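Side-chain contacts in putative acetyltransferase (Streptococcus mutans, PDB 4E2A), which probably transfers an acyl group, most likely acetyl, to an acceptor, like other members of the GNAT acetyltransferase family: residues Q45-L48 against S49-Q52; A150-R153 against A154-G158. All coordinates share one frame; numbering follows the deposited sequence.

Contact 1 of 2, residues Q45-L48 against S49-Q52; sequences QDEL and SLLQ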
loop_
_atom_site.group_PDB
_atom_site.type_symbol
_atom_site.label_atom_id
_atom_site.label_comp_id
_atom_site.label_asym_id
_atom_site.label_seq_id
_atom_site.Cartn_x
_atom_site.Cartn_y
_atom_site.Cartn_z
ATOM N N GLN B 45 -1.704 -7.365 -28.967
ATOM C CA GLN B 45 -0.819 -8.397 -28.426
ATOM C C GLN B 45 0.635 -8.163 -28.845
ATOM O O GLN B 45 1.551 -8.334 -28.048
ATOM C CB GLN B 45 -1.276 -9.806 -28.845
ATOM C CG GLN B 45 -2.397 -10.408 -27.980
ATOM C CD GLN B 45 -1.924 -10.834 -26.588
ATOM O OE1 GLN B 45 -0.844 -10.455 -26.135
ATOM N NE2 GLN B 45 -2.732 -11.644 -25.917
ATOM N N ASP B 46 0.843 -7.742 -30.090
ATOM C CA ASP B 46 2.197 -7.519 -30.593
ATOM C C ASP B 46 2.792 -6.142 -30.244
ATOM O O ASP B 46 3.833 -5.748 -30.784
ATOM C CB ASP B 46 2.256 -7.770 -32.104
ATOM C CG ASP B 46 1.544 -6.696 -32.903
ATOM O OD1 ASP B 46 0.664 -6.013 -32.337
ATOM O OD2 ASP B 46 1.863 -6.535 -34.102
ATOM N N GLU B 47 2.143 -5.418 -29.338
ATOM C CA GLU B 47 2.644 -4.117 -28.891
ATOM C C GLU B 47 3.117 -4.144 -27.427
ATOM O O GLU B 47 3.297 -3.098 -26.790
ATOM C CB GLU B 47 1.568 -3.035 -29.103
ATOM C CG GLU B 47 1.106 -2.939 -30.556
ATOM C CD GLU B 47 0.073 -1.836 -30.802
ATOM O OE1 GLU B 47 -1.050 -1.919 -30.240
ATOM O OE2 GLU B 47 0.397 -0.882 -31.557
ATOM N N LEU B 48 3.307 -5.340 -26.889
ATOM C CA LEU B 48 3.746 -5.472 -25.500
ATOM C C LEU B 48 5.021 -4.652 -25.203
ATOM O O LEU B 48 5.117 -3.963 -24.178
ATOM C CB LEU B 48 3.931 -6.956 -25.157
ATOM C CG LEU B 48 4.452 -7.318 -23.764
ATOM C CD1 LEU B 48 3.427 -6.964 -22.728
ATOM C CD2 LEU B 48 4.788 -8.813 -23.679
ATOM N N SER B 49 5.995 -4.692 -26.097
ATOM C CA SER B 49 7.243 -3.983 -25.860
ATOM C C SER B 49 7.052 -2.491 -25.959
ATOM O O SER B 49 7.600 -1.753 -25.221
ATOM C CB SER B 49 8.328 -4.439 -26.825
ATOM O OG SER B 49 8.577 -5.810 -26.696
ATOM N N LEU B 50 6.210 -2.088 -26.882
ATOM C CA LEU B 50 5.818 -0.720 -27.028
ATOM C C LEU B 50 5.178 -0.200 -25.727
ATOM O O LEU B 50 5.575 0.772 -25.186
ATOM C CB LEU B 50 4.899 -0.613 -28.232
ATOM C CG LEU B 50 4.394 0.755 -28.583
ATOM C CD1 LEU B 50 5.402 1.843 -28.416
ATOM C CD2 LEU B 50 3.726 0.788 -29.902
ATOM N N LEU B 51 4.257 -0.955 -25.194
ATOM C CA LEU B 51 3.640 -0.634 -23.937
ATOM C C LEU B 51 4.641 -0.472 -22.797
ATOM O O LEU B 51 4.571 0.459 -22.070
ATOM C CB LEU B 51 2.618 -1.681 -23.604
ATOM C CG LEU B 51 1.936 -1.515 -22.268
ATOM C CD1 LEU B 51 1.215 -0.233 -22.146
ATOM C CD2 LEU B 51 1.124 -2.692 -21.859
ATOM N N GLN B 52 5.563 -1.405 -22.676
ATOM C CA GLN B 52 6.564 -1.334 -21.610
ATOM C C GLN B 52 7.321 -0.018 -21.756
ATOM O O GLN B 52 7.561 0.703 -20.776
ATOM C CB GLN B 52 7.532 -2.549 -21.671
ATOM C CG GLN B 52 8.716 -2.447 -20.710
ATOM C CD GLN B 52 9.713 -3.600 -20.836
ATOM O OE1 GLN B 52 10.331 -3.781 -21.880
ATOM N NE2 GLN B 52 9.852 -4.401 -19.763
HETATM O O HOH W 1 6.064 -3.676 -29.226
HETATM O O HOH W 2 5.829 -6.701 -28.677
#

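Contact 2 of 2, residues A150-R153 against A154-G158; sequences ALER and AQISG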
loop_
_atom_site.group_PDB
_atom_site.type_symbol
_atom_site.label_atom_id
_atom_site.label_comp_id
_atom_site.label_asym_id
_atom_site.label_seq_id
_atom_site.Cartn_x
_atom_site.Cartn_y
_atom_site.Cartn_z
ATOM N N ALA B 150 -12.534 6.867 -20.922
ATOM C CA ALA B 150 -12.647 5.956 -19.777
ATOM C C ALA B 150 -14.032 6.003 -19.134
ATOM O O ALA B 150 -14.590 4.948 -18.814
ATOM C CB ALA B 150 -11.568 6.241 -18.719
ATOM N N LEU B 151 -14.576 7.208 -18.944
ATOM C CA LEU B 151 -15.935 7.374 -18.385
ATOM C C LEU B 151 -17.022 6.770 -19.275
ATOM O O LEU B 151 -18.016 6.215 -18.779
ATOM C CB LEU B 151 -16.254 8.855 -18.158
ATOM C CG LEU B 151 -15.324 9.589 -17.198
ATOM C CD1 LEU B 151 -15.728 11.048 -17.089
ATOM C CD2 LEU B 151 -15.321 8.900 -15.822
ATOM N N GLU B 152 -16.854 6.892 -20.589
ATOM C CA GLU B 152 -17.810 6.280 -21.512
ATOM C C GLU B 152 -17.722 4.741 -21.501
ATOM O O GLU B 152 -18.745 4.055 -21.516
ATOM C CB GLU B 152 -17.660 6.850 -22.922
ATOM C CG GLU B 152 -18.673 6.294 -23.905
ATOM C CD GLU B 152 -20.126 6.477 -23.454
ATOM O OE1 GLU B 152 -20.411 7.405 -22.661
ATOM O OE2 GLU B 152 -20.987 5.686 -23.907
ATOM N N ARG B 153 -16.508 4.194 -21.437
ATOM C CA ARG B 153 -16.368 2.749 -21.252
ATOM C C ARG B 153 -17.098 2.283 -19.996
ATOM O O ARG B 153 -17.776 1.246 -19.987
ATOM C CB ARG B 153 -14.889 2.328 -21.195
ATOM C CG ARG B 153 -14.187 2.365 -22.536
ATOM C CD ARG B 153 -14.872 1.457 -23.552
ATOM N NE ARG B 153 -14.846 0.044 -23.159
ATOM C CZ ARG B 153 -15.403 -0.934 -23.876
ATOM N NH1 ARG B 153 -16.039 -0.653 -25.013
ATOM N NH2 ARG B 153 -15.333 -2.195 -23.459
ATOM N N ALA B 154 -16.961 3.055 -18.929
ATOM C CA ALA B 154 -17.619 2.734 -17.659
ATOM C C ALA B 154 -19.131 2.712 -17.833
ATOM O O ALA B 154 -19.814 1.821 -17.319
ATOM C CB ALA B 154 -17.229 3.743 -16.576
ATOM N N GLN B 155 -19.647 3.709 -18.543
ATOM C CA GLN B 155 -21.076 3.813 -18.801
ATOM C C GLN B 155 -21.563 2.582 -19.567
ATOM O O GLN B 155 -22.558 1.957 -19.206
ATOM C CB GLN B 155 -21.357 5.081 -19.597
ATOM C CG GLN B 155 -22.749 5.654 -19.384
ATOM C CD GLN B 155 -22.972 6.185 -17.967
ATOM O OE1 GLN B 155 -22.264 7.087 -17.502
ATOM N NE2 GLN B 155 -23.962 5.627 -17.278
ATOM N N ILE B 156 -20.832 2.221 -20.613
ATOM C CA ILE B 156 -21.170 1.071 -21.447
ATOM C C ILE B 156 -21.065 -0.278 -20.696
ATOM O O ILE B 156 -21.667 -1.274 -21.098
ATOM C CB ILE B 156 -20.284 1.072 -22.709
ATOM C CG1 ILE B 156 -20.746 2.187 -23.653
ATOM C CG2 ILE B 156 -20.304 -0.281 -23.417
ATOM C CD1 ILE B 156 -19.769 2.489 -24.771
ATOM N N SER B 157 -20.309 -0.302 -19.603
ATOM C CA SER B 157 -20.057 -1.546 -18.877
ATOM C C SER B 157 -21.313 -2.054 -18.177
ATOM O O SER B 157 -21.429 -3.237 -17.852
ATOM C CB SER B 157 -18.972 -1.342 -17.832
ATOM O OG SER B 157 -19.455 -0.574 -16.738
ATOM N N GLY B 158 -22.238 -1.140 -17.919
ATOM C CA GLY B 158 -23.465 -1.479 -17.230
ATOM C C GLY B 158 -23.283 -1.638 -15.735
ATOM O O GLY B 158 -24.212 -2.029 -15.044
#

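Contact 1 of 2, residues Q45-L48 against S49-Q52
L51 N donates to E47 O across 2.8 Å in a nearly straight bond, 169° at the hydrogen. The next bond in the series is Q52 N to L48 O, 3.0 Å. Ahead of these, two waters serve N-H groups of the first turn: water 1 accepts from L50 N at 2.8 Å and water 2 from S49 N at 3.3 Å, and each donates weakly to D46 O, tying the incoming loop to the helix start. E47 is the N-cap residue of helix 48-63, which in the GNAT fold follows the edge strand 38-42. Its side chain does not turn in to cap the amides: CG sits anti to the carbonyl carbon (chi1 -57°) and the chain runs out extended, with OE1 taken by N44 N and by a salt bridge to R41. That course carries the carboxylate alongside L50, the two side chains pointing the same way, and OE2 passes CD2 of L50 at 4.1 Å. Closer in, L50 CB rests 3.3 Å from E47 O, while L51 CB lies 3.4 Å from L48 O. E47, L50 and L51 all touch F98 of strand 94-101; L48 and Q52 turn to L82 and L85 of helix 82-90, and Q52 NE2 is bonded to Y80 O, just ahead of that helix.

Contact 2 of 2, residues A150-R153 against A154-G158
I156 packs back against E152, one helical turn earlier, and its side chain can be followed outward atom by atom. CB lies 3.6 Å from E152 O, the same oxygen that receives I156 N in a bond of 2.9 Å and 166° at the hydrogen. With CG1 anti to the carbonyl carbon (chi1 -73°), the longer branch is swung back toward E152, and CG1 meets both the backbone O and, at 3.5 Å, the carboxylate oxygen OE2. The tip, CD1, is also 3.5 Å from E152 OE2 and brushes E152 CG. The glutamate comes to meet it: CG is anti to the backbone N and the chain then bends at chi2 (55°), bringing OE2 against the isoleucine branch, the two side chains crossing at a slant. The other oxygen, OE1, approaches Q155 CB at 4.0 Å. These are van der Waals contacts on an exposed flank of the helix. Backbone i to i+4 bonds continue from A154 and Q155 to A150 and L151, but the last, S157 N to R153 O, is weak. Here the helix runs out: S157 OG bonds L159 N and lies doubtfully close to A154 O, and G158 leaves the helix with positive phi. On the side facing the sheet, A150 and L151 meet I128, and A154 and S157 meet F126, so helix 142-157 packs on strand 125-133 as the crossover of the beta-alpha-beta unit completed by strand 161-167.

Contacts 1 and 2 take opposite ends of two different helices: residues 45-52 lead from the loop into the start of helix 48-63, residues 150-158 carry helix 142-157 to its end and one residue past it. Their centres are 24 Å apart and their nearest atoms about 15 Å, so they do not touch, and along the chain one closes before the other opens. The seven-stranded sheet connects them, contact 1 meeting strand 94-101 through F98 and contact 2 meeting strand 125-133 through F126 and I128, with strand 104-113 between those two. In GNAT enzymes the acyl-CoA commonly binds near the start of the helix equivalent to 142-157; contact 2 is at its other end.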